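Solute carrier family 15 member 1 (Mus musculus, PDB 5A9D) carries di- and tripeptides into intestinal cells together with protons, and is represented here by its immunoglobulin-like extracellular domain. Local coordinates at residues G135-I141 with D153-L159; M113-Y118 with Y129-P133; G162-V168 with K180-P186. One frame throughout, in Å; residues are numbered along the deposited sequence. Where two conformers were deposited one is given.

Interaction 1: G135-I141 with D153-L159; sequences GEKQYTI and DFKSSNL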
loop_
_atom_site.group_PDB
_atom_site.type_symbol
_atom_site.label_atom_id
_atom_site.label_comp_id
_atom_site.label_asym_id
_atom_site.label_seq_id
_atom_site.Cartn_x
_atom_site.Cartn_y
_atom_site.Cartn_z
ATOM N N GLY A 135 -16.371 8.612 -18.446
ATOM C CA GLY A 135 -16.721 8.094 -19.758
ATOM C C GLY A 135 -16.140 6.742 -20.048
ATOM O O GLY A 135 -15.250 6.284 -19.328
ATOM N N GLU A 136 -16.668 6.072 -21.093
ATOM C CA GLU A 136 -16.193 4.737 -21.525
ATOM C C GLU A 136 -14.684 4.838 -21.894
ATOM O O GLU A 136 -14.282 5.755 -22.598
ATOM C CB GLU A 136 -17.045 4.268 -22.722
ATOM C CG GLU A 136 -16.623 2.984 -23.409
ATOM C CD GLU A 136 -17.431 2.658 -24.649
ATOM O OE1 GLU A 136 -17.208 3.309 -25.695
ATOM O OE2 GLU A 136 -18.255 1.716 -24.588
ATOM N N LYS A 137 -13.857 3.940 -21.365
ATOM C CA LYS A 137 -12.415 3.929 -21.633
ATOM C C LYS A 137 -12.073 2.613 -22.306
ATOM O O LYS A 137 -12.537 1.550 -21.864
ATOM C CB LYS A 137 -11.569 4.032 -20.317
ATOM C CG LYS A 137 -11.790 5.282 -19.458
ATOM C CD LYS A 137 -11.328 6.547 -20.150
ATOM C CE LYS A 137 -12.271 7.674 -19.833
ATOM N NZ LYS A 137 -11.992 8.881 -20.633
ATOM N N GLN A 138 -11.230 2.676 -23.338
ATOM C CA GLN A 138 -10.742 1.472 -23.996
ATOM C C GLN A 138 -9.530 0.974 -23.193
ATOM O O GLN A 138 -8.776 1.775 -22.661
ATOM C CB GLN A 138 -10.314 1.764 -25.436
ATOM C CG GLN A 138 -11.471 1.916 -26.405
ATOM C CD GLN A 138 -11.176 1.167 -27.668
ATOM O OE1 GLN A 138 -10.531 1.695 -28.589
ATOM N NE2 GLN A 138 -11.585 -0.104 -27.708
ATOM N N TYR A 139 -9.339 -0.337 -23.101
ATOM C CA TYR A 139 -8.168 -0.893 -22.432
ATOM C C TYR A 139 -7.760 -2.239 -23.004
ATOM O O TYR A 139 -8.546 -2.899 -23.696
ATOM C CB TYR A 139 -8.325 -0.943 -20.899
ATOM C CG TYR A 139 -9.380 -1.882 -20.365
ATOM C CD1 TYR A 139 -10.713 -1.485 -20.267
ATOM C CD2 TYR A 139 -9.036 -3.135 -19.875
ATOM C CE1 TYR A 139 -11.677 -2.327 -19.714
ATOM C CE2 TYR A 139 -9.989 -3.988 -19.341
ATOM C CZ TYR A 139 -11.303 -3.580 -19.255
ATOM O OH TYR A 139 -12.194 -4.434 -18.687
ATOM N N THR A 140 -6.506 -2.624 -22.764
ATOM C CA THR A 140 -6.035 -3.899 -23.258
ATOM C C THR A 140 -5.560 -4.734 -22.135
ATOM O O THR A 140 -5.035 -4.214 -21.167
ATOM C CB THR A 140 -4.911 -3.764 -24.317
ATOM O OG1 THR A 140 -3.712 -3.342 -23.667
ATOM C CG2 THR A 140 -5.275 -2.846 -25.474
ATOM N N ILE A 141 -5.634 -6.043 -22.318
ATOM C CA ILE A 141 -5.137 -6.998 -21.349
ATOM C C ILE A 141 -4.239 -7.966 -22.098
ATOM O O ILE A 141 -4.677 -8.592 -23.053
ATOM C CB ILE A 141 -6.263 -7.741 -20.579
ATOM C CG1 ILE A 141 -7.075 -6.787 -19.684
ATOM C CG2 ILE A 141 -5.653 -8.888 -19.733
ATOM C CD1 ILE A 141 -8.448 -7.355 -19.297
ATOM N N ASP A 153 -8.679 -6.559 -26.496
ATOM C CA ASP A 153 -9.252 -5.210 -26.423
ATOM C C ASP A 153 -10.559 -5.212 -25.682
ATOM O O ASP A 153 -11.409 -6.060 -25.937
ATOM C CB ASP A 153 -9.432 -4.617 -27.829
ATOM C CG ASP A 153 -8.135 -4.553 -28.623
ATOM O OD1 ASP A 153 -7.160 -3.952 -28.123
ATOM O OD2 ASP A 153 -8.102 -5.095 -29.753
ATOM N N PHE A 154 -10.705 -4.302 -24.727
ATOM C CA PHE A 154 -11.891 -4.228 -23.885
ATOM C C PHE A 154 -12.307 -2.799 -23.720
ATOM O O PHE A 154 -11.557 -1.897 -24.069
ATOM C CB PHE A 154 -11.611 -4.867 -22.501
ATOM C CG PHE A 154 -11.238 -6.327 -22.556
ATOM C CD1 PHE A 154 -9.916 -6.716 -22.715
ATOM C CD2 PHE A 154 -12.218 -7.316 -22.479
ATOM C CE1 PHE A 154 -9.578 -8.069 -22.804
ATOM C CE2 PHE A 154 -11.876 -8.664 -22.571
ATOM C CZ PHE A 154 -10.556 -9.030 -22.721
ATOM N N LYS A 155 -13.503 -2.591 -23.183
ATOM C CA LYS A 155 -14.046 -1.264 -22.938
ATOM C C LYS A 155 -14.659 -1.236 -21.546
ATOM O O LYS A 155 -15.386 -2.153 -21.163
ATOM C CB LYS A 155 -15.115 -0.892 -23.996
ATOM C CG LYS A 155 -14.530 -0.388 -25.307
ATOM C CD LYS A 155 -15.615 0.099 -26.279
ATOM C CE LYS A 155 -16.215 -0.993 -27.130
ATOM N NZ LYS A 155 -17.312 -0.477 -28.001
ATOM N N SER A 156 -14.383 -0.166 -20.800
ATOM C CA SER A 156 -14.976 0.024 -19.484
ATOM C C SER A 156 -16.405 0.483 -19.706
ATOM O O SER A 156 -16.739 0.916 -20.815
ATOM C CB SER A 156 -14.199 1.075 -18.700
ATOM O OG SER A 156 -14.576 2.395 -19.056
ATOM N N SER A 157 -17.258 0.419 -18.666
ATOM C CA SER A 157 -18.598 0.949 -18.819
ATOM C C SER A 157 -18.530 2.502 -18.747
ATOM O O SER A 157 -17.437 3.074 -18.596
ATOM C CB SER A 157 -19.530 0.378 -17.758
ATOM O OG SER A 157 -19.126 0.776 -16.461
ATOM N N ASN A 158 -19.686 3.172 -18.846
ATOM C CA ASN A 158 -19.748 4.618 -18.755
ATOM C C ASN A 158 -19.511 5.077 -17.324
ATOM O O ASN A 158 -20.464 5.307 -16.575
ATOM C CB ASN A 158 -21.067 5.167 -19.313
ATOM C CG ASN A 158 -21.104 6.683 -19.465
ATOM O OD1 ASN A 158 -22.069 7.248 -19.985
ATOM N ND2 ASN A 158 -20.075 7.384 -19.019
ATOM N N LEU A 159 -18.230 5.234 -16.986
ATOM C CA LEU A 159 -17.666 5.692 -15.723
ATOM C C LEU A 159 -18.417 6.925 -15.220
ATOM O O LEU A 159 -18.410 7.965 -15.902
ATOM C CB LEU A 159 -16.203 6.111 -16.001
ATOM C CG LEU A 159 -15.032 5.186 -15.619
ATOM C CD1 LEU A 159 -15.293 3.725 -15.999
ATOM C CD2 LEU A 159 -13.735 5.702 -16.224
HETATM O O HOH W 1 -18.877 0.041 -22.540
HETATM O O HOH W 2 -14.811 -3.756 -18.850
#
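Tyr-139 and Phe-154 face each other as an antiparallel hydrogen-bonded pair in the hairpin of strands 138-142 and 153-155. Tyr-139 N donates to Phe-154 O at 2.9 Å, from above the carbonyl plane. Phe-154 N returns a bond to Tyr-139 O at 2.8 Å, almost in line with that C=O. Further along, Ser-156 N donates to Lys-137 O at 2.7 Å. Lys-137 N donates to Ser-156 OG, which in turn donates to Ser-157 O.

The apolar contacts lie on the Tyr-139 side. Phe-154 CB sits over one face of the Tyr-139 ring, 3.7 Å from its centroid, in a CH-pi contact. The two rings are slid apart and barely overlap. With chi1 at 66°, the tyrosine ring is set between its own backbone N and carbonyl carbon, which brings it beneath Phe-154 CB. Ile-141 CD1 meets Phe-154 CE1 at 3.8 Å.

On the face carrying Lys-155, its CD lies against the Glu-136 carboxylate. A water joins Glu-136 OE2 to Ser-156 O. Glu-136 OE2 and Lys-155 NZ are 4.2 Å apart, too far for a salt bridge. Backbone bonds and the apolar contacts of Tyr-139, Ile-141 and Phe-154 therefore probably hold this hairpin more than charge.

Interaction 2: M113-Y118 with Y129-P133; sequences MSGKVY and YQFFP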
loop_
_atom_site.group_PDB
_atom_site.type_symbol
_atom_site.label_atom_id
_atom_site.label_comp_id
_atom_site.label_asym_id
_atom_site.label_seq_id
_atom_site.Cartn_x
_atom_site.Cartn_y
_atom_site.Cartn_z
ATOM N N MET A 113 -4.442 1.191 -19.974
ATOM C CA MET A 113 -5.684 1.964 -20.119
ATOM C C MET A 113 -5.359 3.436 -20.140
ATOM O O MET A 113 -4.767 3.937 -19.187
ATOM C CB MET A 113 -6.669 1.656 -18.980
ATOM C CG MET A 113 -7.976 2.484 -19.066
ATOM S SD MET A 113 -9.082 2.275 -17.639
ATOM C CE MET A 113 -10.099 1.044 -18.199
ATOM N N SER A 114 -5.801 4.139 -21.208
ATOM C CA SER A 114 -5.651 5.587 -21.415
ATOM C C SER A 114 -4.286 6.105 -20.974
ATOM O O SER A 114 -4.225 7.023 -20.162
ATOM C CB SER A 114 -6.766 6.362 -20.698
ATOM O OG SER A 114 -8.050 5.781 -20.846
ATOM N N GLY A 115 -3.213 5.487 -21.471
ATOM C CA GLY A 115 -1.835 5.883 -21.150
ATOM C C GLY A 115 -1.303 5.429 -19.796
ATOM O O GLY A 115 -0.135 5.661 -19.484
ATOM N N LYS A 116 -2.145 4.787 -18.972
ATOM C CA LYS A 116 -1.731 4.245 -17.664
ATOM C C LYS A 116 -1.507 2.735 -17.759
ATOM O O LYS A 116 -2.060 2.099 -18.650
ATOM C CB LYS A 116 -2.711 4.633 -16.543
ATOM C CG LYS A 116 -2.688 6.166 -16.330
ATOM C CD LYS A 116 -3.519 6.595 -15.156
ATOM C CE LYS A 116 -3.417 8.095 -14.947
ATOM N NZ LYS A 116 -4.316 8.829 -15.869
ATOM N N VAL A 117 -0.633 2.184 -16.914
ATOM C CA VAL A 117 -0.256 0.779 -16.949
ATOM C C VAL A 117 -0.387 0.181 -15.558
ATOM O O VAL A 117 -0.021 0.805 -14.571
ATOM C CB VAL A 117 1.217 0.584 -17.494
ATOM C CG1 VAL A 117 1.586 -0.889 -17.619
ATOM C CG2 VAL A 117 1.417 1.273 -18.829
ATOM N N TYR A 118 -0.848 -1.052 -15.504
ATOM C CA TYR A 118 -0.945 -1.884 -14.323
ATOM C C TYR A 118 -0.140 -3.100 -14.767
ATOM O O TYR A 118 -0.659 -3.985 -15.449
ATOM C CB TYR A 118 -2.378 -2.306 -14.061
ATOM C CG TYR A 118 -3.377 -1.188 -13.855
ATOM C CD1 TYR A 118 -3.995 -0.573 -14.935
ATOM C CD2 TYR A 118 -3.808 -0.841 -12.578
ATOM C CE1 TYR A 118 -4.957 0.426 -14.749
ATOM C CE2 TYR A 118 -4.796 0.127 -12.379
ATOM C CZ TYR A 118 -5.394 0.727 -13.468
ATOM O OH TYR A 118 -6.373 1.653 -13.269
ATOM N N TYR A 129 -5.327 1.425 -7.198
ATOM C CA TYR A 129 -6.195 2.179 -8.094
ATOM C C TYR A 129 -5.337 3.219 -8.848
ATOM O O TYR A 129 -4.412 3.795 -8.278
ATOM C CB TYR A 129 -7.250 2.970 -7.288
ATOM C CG TYR A 129 -8.330 2.145 -6.619
ATOM C CD1 TYR A 129 -9.484 1.787 -7.305
ATOM C CD2 TYR A 129 -8.222 1.768 -5.279
ATOM C CE1 TYR A 129 -10.502 1.047 -6.689
ATOM C CE2 TYR A 129 -9.240 1.045 -4.644
ATOM C CZ TYR A 129 -10.373 0.679 -5.362
ATOM O OH TYR A 129 -11.393 -0.028 -4.778
ATOM N N GLN A 130 -5.763 3.553 -10.072
ATOM C CA GLN A 130 -5.261 4.654 -10.892
ATOM C C GLN A 130 -6.533 5.381 -11.350
ATOM O O GLN A 130 -7.607 4.763 -11.377
ATOM C CB GLN A 130 -4.355 4.177 -12.030
ATOM C CG GLN A 130 -3.040 3.589 -11.480
ATOM C CD GLN A 130 -2.022 3.349 -12.551
ATOM O OE1 GLN A 130 -1.264 4.221 -12.916
ATOM N NE2 GLN A 130 -1.940 2.143 -13.032
ATOM N N PHE A 131 -6.443 6.689 -11.591
ATOM C CA PHE A 131 -7.593 7.548 -11.832
ATOM C C PHE A 131 -7.690 8.091 -13.252
ATOM O O PHE A 131 -6.691 8.400 -13.896
ATOM C CB PHE A 131 -7.628 8.681 -10.781
ATOM C CG PHE A 131 -7.837 8.130 -9.375
ATOM C CD1 PHE A 131 -6.794 7.546 -8.675
ATOM C CD2 PHE A 131 -9.070 8.236 -8.744
ATOM C CE1 PHE A 131 -7.000 6.999 -7.399
ATOM C CE2 PHE A 131 -9.263 7.727 -7.453
ATOM C CZ PHE A 131 -8.239 7.073 -6.803
ATOM N N PHE A 132 -8.936 8.155 -13.744
ATOM C CA PHE A 132 -9.264 8.497 -15.127
ATOM C C PHE A 132 -10.421 9.444 -15.197
ATOM O O PHE A 132 -11.329 9.350 -14.363
ATOM C CB PHE A 132 -9.651 7.205 -15.911
ATOM C CG PHE A 132 -8.580 6.134 -15.880
ATOM C CD1 PHE A 132 -8.529 5.209 -14.843
ATOM C CD2 PHE A 132 -7.600 6.079 -16.867
ATOM C CE1 PHE A 132 -7.479 4.288 -14.762
ATOM C CE2 PHE A 132 -6.594 5.113 -16.818
ATOM C CZ PHE A 132 -6.548 4.218 -15.776
ATOM N N PRO A 133 -10.473 10.324 -16.239
ATOM C CA PRO A 133 -11.663 11.179 -16.404
ATOM C C PRO A 133 -12.882 10.306 -16.751
ATOM O O PRO A 133 -12.711 9.172 -17.225
ATOM C CB PRO A 133 -11.278 12.086 -17.579
ATOM C CG PRO A 133 -9.793 11.966 -17.718
ATOM C CD PRO A 133 -9.494 10.560 -17.321
HETATM O O HOH W 3 0.553 3.976 -14.947
#
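Lys-116 runs past Phe-132 and Gln-130 in the opposite direction, towards strand 125-132. Its CB lies 3.9 Å from both Phe-132 CE2 and Gln-130 OE1. CG keeps near the same two atoms. CD rests 3.8 Å from Phe-132 CE2. CE comes near Phe-131 O, and a bend at the last torsion (chi4 81°) turns NZ onto it. NZ donates to Phe-131 O at 3.1 Å, nearly straight on to the carbonyl.

Met-113 SD sits over the centre of the Phe-132 ring, 3.8 Å from its centroid, a Met-aromatic contact. Tyr-118 OH lies at the edge of that ring, in its plane, 3.2 Å from Phe-132 CE1, and is hydrogen-bonded to Ile-99 O. Gln-130 NE2 stands over the centre of the Tyr-118 ring, the amide steeply inclined to it. Gln-130 NE2 also donates to Val-117 O at 2.8 Å, from well above the carbonyl plane. A water links Gln-130 OE1 to Val-117 N.

A leucine in place of Tyr-118 would probably leave Ile-99 O without its hydroxyl partner and the Gln-130 amide without the ring beneath it.

A type I' turn from Met-113 to Lys-116 joins strands 109-113 and 116-121. Strand 125-132 belongs to the other sheet, so these side chains join two facing sheets near their outer strands, as in an immunoglobulin-like sandwich.

Interaction 3: G162-V168 with K180-P186; sequences GSAYTYV and KEFEDIP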
loop_
_atom_site.group_PDB
_atom_site.type_symbol
_atom_site.label_atom_id
_atom_site.label_comp_id
_atom_site.label_asym_id
_atom_site.label_seq_id
_atom_site.Cartn_x
_atom_site.Cartn_y
_atom_site.Cartn_z
ATOM N N GLY A 162 -16.503 10.627 -9.887
ATOM C CA GLY A 162 -15.865 10.371 -8.601
ATOM C C GLY A 162 -16.012 8.955 -8.072
ATOM O O GLY A 162 -15.855 8.740 -6.875
ATOM N N SER A 163 -16.305 7.988 -8.924
ATOM C CA SER A 163 -16.525 6.610 -8.469
ATOM C C SER A 163 -15.221 5.786 -8.347
ATOM O O SER A 163 -14.104 6.301 -8.538
ATOM C CB SER A 163 -17.530 5.914 -9.379
ATOM O OG SER A 163 -18.736 6.654 -9.445
ATOM N N ALA A 164 -15.359 4.547 -7.911
ATOM C CA ALA A 164 -14.235 3.627 -7.804
ATOM C C ALA A 164 -14.748 2.271 -8.202
ATOM O O ALA A 164 -15.877 1.930 -7.853
ATOM C CB ALA A 164 -13.674 3.602 -6.398
ATOM N N TYR A 165 -13.973 1.546 -9.010
ATOM C CA TYR A 165 -14.362 0.240 -9.534
ATOM C C TYR A 165 -13.219 -0.744 -9.456
ATOM O O TYR A 165 -12.055 -0.359 -9.536
ATOM C CB TYR A 165 -14.833 0.336 -11.004
ATOM C CG TYR A 165 -15.938 1.342 -11.255
ATOM C CD1 TYR A 165 -17.275 0.985 -11.117
ATOM C CD2 TYR A 165 -15.645 2.650 -11.631
ATOM C CE1 TYR A 165 -18.293 1.911 -11.327
ATOM C CE2 TYR A 165 -16.652 3.576 -11.867
ATOM C CZ TYR A 165 -17.974 3.203 -11.705
ATOM O OH TYR A 165 -18.958 4.130 -11.933
ATOM N N THR A 166 -13.577 -2.028 -9.335
ATOM C CA THR A 166 -12.671 -3.164 -9.335
ATOM C C THR A 166 -13.085 -3.987 -10.539
ATOM O O THR A 166 -14.241 -4.386 -10.665
ATOM C CB THR A 166 -12.775 -3.961 -8.040
ATOM O OG1 THR A 166 -12.311 -3.166 -6.970
ATOM C CG2 THR A 166 -11.923 -5.215 -8.063
ATOM N N TYR A 167 -12.156 -4.184 -11.434
ATOM C CA TYR A 167 -12.382 -4.978 -12.640
ATOM C C TYR A 167 -11.726 -6.333 -12.417
ATOM O O TYR A 167 -10.519 -6.397 -12.179
ATOM C CB TYR A 167 -11.794 -4.205 -13.843
ATOM C CG TYR A 167 -12.662 -3.059 -14.334
ATOM C CD1 TYR A 167 -13.488 -2.352 -13.463
ATOM C CD2 TYR A 167 -12.713 -2.726 -15.683
ATOM C CE1 TYR A 167 -14.346 -1.346 -13.927
ATOM C CE2 TYR A 167 -13.570 -1.726 -16.156
ATOM C CZ TYR A 167 -14.372 -1.029 -15.273
ATOM O OH TYR A 167 -15.196 -0.032 -15.743
ATOM N N VAL A 168 -12.540 -7.395 -12.327
ATOM C CA VAL A 168 -12.032 -8.753 -12.056
ATOM C C VAL A 168 -11.830 -9.468 -13.383
ATOM O O VAL A 168 -12.777 -9.654 -14.124
ATOM C CB VAL A 168 -12.956 -9.551 -11.077
ATOM C CG1 VAL A 168 -12.501 -11.002 -10.943
ATOM C CG2 VAL A 168 -13.023 -8.887 -9.702
ATOM N N LYS A 180 -15.337 -8.764 -15.205
ATOM C CA LYS A 180 -16.532 -8.429 -14.436
ATOM C C LYS A 180 -16.254 -7.152 -13.638
ATOM O O LYS A 180 -15.252 -7.067 -12.931
ATOM C CB LYS A 180 -16.973 -9.595 -13.523
ATOM C CG LYS A 180 -18.337 -9.314 -12.867
ATOM C CD LYS A 180 -19.108 -10.575 -12.508
ATOM C CE LYS A 180 -20.408 -10.261 -11.809
ATOM N NZ LYS A 180 -21.071 -11.500 -11.351
ATOM N N GLU A 181 -17.126 -6.168 -13.747
ATOM C CA GLU A 181 -16.957 -4.876 -13.064
ATOM C C GLU A 181 -17.723 -4.822 -11.748
ATOM O O GLU A 181 -18.889 -5.200 -11.689
ATOM C CB GLU A 181 -17.458 -3.720 -13.958
ATOM C CG GLU A 181 -16.838 -3.708 -15.336
ATOM C CD GLU A 181 -17.294 -2.576 -16.223
ATOM O OE1 GLU A 181 -17.920 -1.627 -15.698
ATOM O OE2 GLU A 181 -17.046 -2.654 -17.448
ATOM N N PHE A 182 -17.091 -4.277 -10.720
ATOM C CA PHE A 182 -17.733 -4.122 -9.415
ATOM C C PHE A 182 -17.558 -2.685 -8.991
ATOM O O PHE A 182 -16.468 -2.134 -9.128
ATOM C CB PHE A 182 -17.068 -5.055 -8.374
ATOM C CG PHE A 182 -17.282 -6.522 -8.647
ATOM C CD1 PHE A 182 -18.407 -7.179 -8.162
ATOM C CD2 PHE A 182 -16.361 -7.250 -9.391
ATOM C CE1 PHE A 182 -18.615 -8.532 -8.438
ATOM C CE2 PHE A 182 -16.586 -8.603 -9.680
ATOM C CZ PHE A 182 -17.709 -9.237 -9.199
ATOM N N GLU A 183 -18.593 -2.064 -8.471
ATOM C CA GLU A 183 -18.409 -0.710 -7.989
ATOM C C GLU A 183 -17.937 -0.810 -6.550
ATOM O O GLU A 183 -18.407 -1.666 -5.803
ATOM C CB GLU A 183 -19.715 0.101 -8.054
ATOM C CG GLU A 183 -19.431 1.607 -8.028
ATOM C CD GLU A 183 -20.595 2.562 -8.238
ATOM O OE1 GLU A 183 -21.492 2.260 -9.060
ATOM O OE2 GLU A 183 -20.588 3.639 -7.600
ATOM N N ASP A 184 -16.967 -0.005 -6.174
ATOM C CA ASP A 184 -16.539 0.025 -4.782
ATOM C C ASP A 184 -16.906 1.400 -4.267
ATOM O O ASP A 184 -17.084 2.322 -5.081
ATOM C CB ASP A 184 -15.000 -0.048 -4.678
ATOM C CG ASP A 184 -14.336 -1.236 -5.307
ATOM O OD1 ASP A 184 -14.627 -2.366 -4.885
ATOM O OD2 ASP A 184 -13.436 -1.029 -6.134
ATOM N N ILE A 185 -16.942 1.573 -2.934
ATOM C CA ILE A 185 -17.122 2.885 -2.310
ATOM C C ILE A 185 -15.775 3.629 -2.608
ATOM O O ILE A 185 -14.726 2.978 -2.539
ATOM C CB ILE A 185 -17.459 2.732 -0.789
ATOM C CG1 ILE A 185 -18.853 2.067 -0.606
ATOM C CG2 ILE A 185 -17.394 4.080 -0.054
ATOM C CD1 ILE A 185 -19.121 1.337 0.743
ATOM N N PRO A 186 -15.769 4.908 -3.066
ATOM C CA PRO A 186 -14.478 5.558 -3.426
ATOM C C PRO A 186 -13.364 5.520 -2.384
ATOM O O PRO A 186 -13.673 5.717 -1.210
ATOM C CB PRO A 186 -14.870 6.999 -3.758
ATOM C CG PRO A 186 -16.324 6.944 -4.084
ATOM C CD PRO A 186 -16.905 5.837 -3.269
HETATM O O HOH W 4 -18.150 4.315 -6.626
#
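Thr-166 and Phe-182 form a hydrogen-bonded pair in the antiparallel beta hairpin of strands 164-171 and 177-184. Thr-166 N binds Phe-182 O, and Phe-182 N binds Thr-166 O, both at 2.9 Å. Val-168 and Lys-180 make a second such pair. Asp-184 N binds Ala-164 O.

On the face with Tyr-165 and Tyr-167, the Glu-181 side chain lies alongside Tyr-167 and points the same way. Its CG is over the ring, 3.8 Å from the centroid, and its carboxylate stacks on the ring, the two planes 14° apart. Glu-181 OE1 is hydrogen-bonded to Ser-157, which helps to position the carboxylate. Glu-183 CG meets Tyr-165 CE1 at 3.5 Å. A water gathers Ala-164 N, Glu-183 OE2 and Asp-184 O at the hairpin's open end.

On the opposite face, Val-168 CG2 packs against Phe-182 CE2 at 3.6 Å. Here the Asp-184 carboxylate turns across to Thr-166.

Further out, Tyr-129 helps to position the Asp-184 carboxylate, and Arg-100 NE binds Thr-166 OG1. The second subunit covers part of this face: its Lys-8 forms a salt bridge with Asp-184 OD1. This lysine, with a weak long ion pair from Arg-100 NH2, probably favours an ionised Asp-184. Met-31 O of the second subunit accepts from Lys-180 NZ.

With chi1 at -66°, Thr-166 OG1 lies beside its backbone N, where it can donate to the syn lone pair of Asp-184 OD2 at 2.6 Å.

The three contacts lie on the same side of the chain's centre and follow one another in sequence, with interaction 2 first. Its centre is about 11 Å from that of interaction 1 and about 13 Å from that of interaction 3. Interactions 1 and 2 meet where Met-113 CE lies 3.3 Å from Tyr-139 CD1. Interactions 1 and 3 join where Ser-157 OG is 2.8 Å from Glu-181 OE1, and Ser-156 CB packs on Tyr-167 OH. Interactions 2 and 3 join through Tyr-129 OH, 2.6 Å from Asp-184 OD2. The hairpins of interactions 1 and 3 belong to different sheets, and interaction 2 bridges these same two sheets. A glycerol, probably from crystallisation, binds Tyr-129 O.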